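PDB 5IB9: aminopeptidase from Aneurinibacillus sp. AM-1, which probably removes amino acids one at a time from the N-termini of peptides, using a pair of zinc ions in its active site. Local coordinates for residues 238-243 against 300-305. Numbering follows the deposited sequence.
Sequences ANDDAS and LDMVGS. With ZN (zinc ion), chain C; ZN (zinc ion), chain B; BES (2-(3-amino-2-hydroxy-4-phenyl-butyrylamino)-4-methyl-pentanoic acid), chain H.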
loop_
_atom_site.group_PDB
_atom_site.type_symbol
_atom_site.label_atom_id
_atom_site.label_comp_id
_atom_site.label_asym_id
_atom_site.label_seq_id
_atom_site.Cartn_x
_atom_site.Cartn_y
_atom_site.Cartn_z
ATOM N N ALA A 238 0.969 7.052 -27.803
ATOM C CA ALA A 238 1.047 8.451 -28.091
ATOM C C ALA A 238 -0.165 9.138 -27.519
ATOM O O ALA A 238 -0.039 10.244 -26.943
ATOM C CB ALA A 238 1.126 8.769 -29.619
ATOM N N ASN A 239 -1.341 8.531 -27.719
ATOM C CA ASN A 239 -2.515 9.193 -27.124
ATOM C C ASN A 239 -2.778 8.711 -25.712
ATOM O O ASN A 239 -3.235 9.562 -24.877
ATOM C CB ASN A 239 -3.777 9.029 -28.024
ATOM C CG ASN A 239 -4.799 10.078 -27.639
ATOM O OD1 ASN A 239 -4.446 11.251 -27.457
ATOM N ND2 ASN A 239 -6.039 9.641 -27.503
ATOM N N ASP A 240 -2.587 7.410 -25.459
ATOM C CA ASP A 240 -2.844 6.794 -24.158
ATOM C C ASP A 240 -1.478 6.517 -23.540
ATOM O O ASP A 240 -0.984 5.403 -23.706
ATOM C CB ASP A 240 -3.682 5.438 -24.278
ATOM C CG ASP A 240 -4.175 4.903 -22.990
ATOM O OD1 ASP A 240 -3.954 5.780 -21.943
ATOM O OD2 ASP A 240 -4.665 3.730 -22.659
ATOM N N ASP A 241 -0.786 7.404 -22.775
ATOM C CA ASP A 241 -1.312 8.689 -22.372
ATOM C C ASP A 241 -0.190 9.683 -22.485
ATOM O O ASP A 241 -0.119 10.637 -21.698
ATOM C CB ASP A 241 -1.904 8.665 -20.954
ATOM C CG ASP A 241 -2.648 9.964 -20.672
ATOM O OD1 ASP A 241 -3.105 10.718 -21.554
ATOM O OD2 ASP A 241 -2.771 10.266 -19.383
ATOM N N ALA A 242 0.661 9.575 -23.554
ATOM C CA ALA A 242 1.560 10.724 -23.775
ATOM C C ALA A 242 0.888 12.041 -23.999
ATOM O O ALA A 242 1.428 13.098 -23.595
ATOM C CB ALA A 242 2.626 10.442 -24.897
ATOM N N SER A 243 -0.302 12.033 -24.606
ATOM C CA SER A 243 -1.058 13.213 -24.781
ATOM C C SER A 243 -1.296 13.933 -23.460
ATOM O O SER A 243 -1.060 15.125 -23.365
ATOM C CB SER A 243 -2.404 12.892 -25.492
ATOM O OG SER A 243 -3.264 12.153 -24.650
ATOM N N LEU A 300 -5.921 14.031 -17.010
ATOM C CA LEU A 300 -5.876 14.165 -18.520
ATOM C C LEU A 300 -5.419 12.812 -19.051
ATOM O O LEU A 300 -4.303 12.358 -18.803
ATOM C CB LEU A 300 -4.783 15.224 -18.818
ATOM C CG LEU A 300 -5.037 16.651 -18.264
ATOM C CD1 LEU A 300 -3.759 17.372 -18.299
ATOM C CD2 LEU A 300 -5.886 17.311 -19.415
ATOM N N ASP A 301 -6.352 12.150 -19.745
ATOM C CA ASP A 301 -6.010 10.783 -20.329
ATOM C C ASP A 301 -6.739 10.708 -21.670
ATOM O O ASP A 301 -7.979 10.738 -21.684
ATOM C CB ASP A 301 -6.540 9.769 -19.369
ATOM C CG ASP A 301 -5.934 8.329 -19.556
ATOM O OD1 ASP A 301 -5.249 8.127 -20.568
ATOM O OD2 ASP A 301 -5.990 7.442 -18.677
ATOM N N MET A 302 -5.948 10.543 -22.715
ATOM C CA MET A 302 -6.393 10.503 -24.101
ATOM C C MET A 302 -7.032 11.790 -24.563
ATOM O O MET A 302 -8.216 11.869 -24.683
ATOM C CB MET A 302 -7.280 9.281 -24.300
ATOM C CG MET A 302 -6.482 8.100 -24.133
ATOM S SD MET A 302 -7.348 6.488 -24.124
ATOM C CE MET A 302 -8.202 6.535 -25.681
ATOM N N VAL A 303 -6.185 12.776 -24.818
ATOM C CA VAL A 303 -6.656 14.118 -25.070
ATOM C C VAL A 303 -6.047 14.751 -26.341
ATOM O O VAL A 303 -6.032 15.966 -26.507
ATOM C CB VAL A 303 -6.349 15.090 -23.889
ATOM C CG1 VAL A 303 -7.245 14.681 -22.674
ATOM C CG2 VAL A 303 -4.815 15.049 -23.448
ATOM N N GLY A 304 -5.545 13.866 -27.218
ATOM C CA GLY A 304 -4.965 14.388 -28.501
ATOM C C GLY A 304 -5.289 13.644 -29.771
ATOM O O GLY A 304 -4.671 14.031 -30.753
ATOM N N SER A 305 -6.204 12.665 -29.795
ATOM C CA SER A 305 -6.403 11.841 -31.059
ATOM C C SER A 305 -7.337 12.498 -32.083
ATOM O O SER A 305 -8.522 12.737 -31.766
ATOM C CB SER A 305 -6.984 10.474 -30.683
ATOM O OG SER A 305 -7.101 9.697 -31.941
HETATM ZN ZN ZN C . -4.825 6.108 -20.158
HETATM ZN ZN ZN B . -4.884 2.740 -21.225
HETATM N N2 BES H . -7.298 5.732 -20.740
HETATM C C1 BES H . -7.722 4.420 -20.251
HETATM C C6 BES H . -9.133 4.556 -19.685
HETATM C C7 BES H . -10.285 4.796 -20.656
HETATM C C8 BES H . -10.363 4.176 -21.928
HETATM C C12 BES H . -11.328 5.649 -20.234
HETATM C C9 BES H . -11.481 4.420 -22.753
HETATM C C11 BES H . -12.452 5.900 -21.070
HETATM C C10 BES H . -12.512 5.283 -22.330
HETATM C C2 BES H . -6.739 3.915 -19.188
HETATM O O2 BES H . -5.488 4.183 -19.818
HETATM C C3 BES H . -6.972 2.446 -19.094
HETATM O O3 BES H . -6.703 1.760 -20.074
HETATM N N1 BES H . -7.527 2.000 -18.020
HETATM C C4 BES H . -7.851 0.573 -17.922
HETATM C C13 BES H . -8.467 0.449 -16.539
HETATM C C14 BES H . -7.514 0.786 -15.388
HETATM C C15 BES H . -8.314 0.461 -14.132
HETATM C C16 BES H . -6.165 0.066 -15.433
HETATM C C5 BES H . -8.954 0.133 -18.875
HETATM O O1 BES H . -9.089 -1.101 -19.120
HETATM O O4 BES H . -9.734 0.943 -19.408
#
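Asp-240 and Asp-301 meet at a zinc ion, which OD1 of Asp-240 binds at 2.0 Å while both carboxylate oxygens of Asp-301 chelate it, OD1 slightly closer than OD2. Their planes stand 45° apart, and the two OD1 atoms lie 3.0 Å from each other, which the shared metal probably makes tolerable. With CG anti to the backbone N (chi1 -170°), the carboxylate of Asp-240 extends between the metals, and OD2 binds the second zinc at 1.8 Å. The inhibitor's O2 joins both metals, and its N2 lies 3.5 Å from SD of Met-302. His-228 adds to the first zinc, Glu-273 and His-371 to the second; Ser-346 hydrogen-bonds OD2 of Asp-301.

Three successive amides of the loop are held by side chains of 238-243. Asp-241 OD1 accepts hydrogen bonds from Met-302 N (3.1 Å), which comes from well above the carboxylate plane, and from Gly-244 N. Val-303 N points almost straight (173°) at Ser-243 OG, 3.0 Å away, whose hydroxyl in turn donates to Asn-239 O. Gly-304 N reaches a lone pair of Asn-239 OD1 in the amide plane at 2.8 Å, though the bond is bent, while ND2 is bonded to Glu-367.

Weaker contacts fill in around these bonds: CA-H of Met-302 points at Asn-239 O (CA to O 3.4 Å), and the CB atoms of Met-302 and Ser-305 lie against Asn-239 ND2.

The peptide bond between Asp-240 and Asp-241 is cis; a bridging aspartate followed by a cis peptide and a second aspartate is a hallmark of the co-catalytic dizinc centre of M28 aminopeptidases.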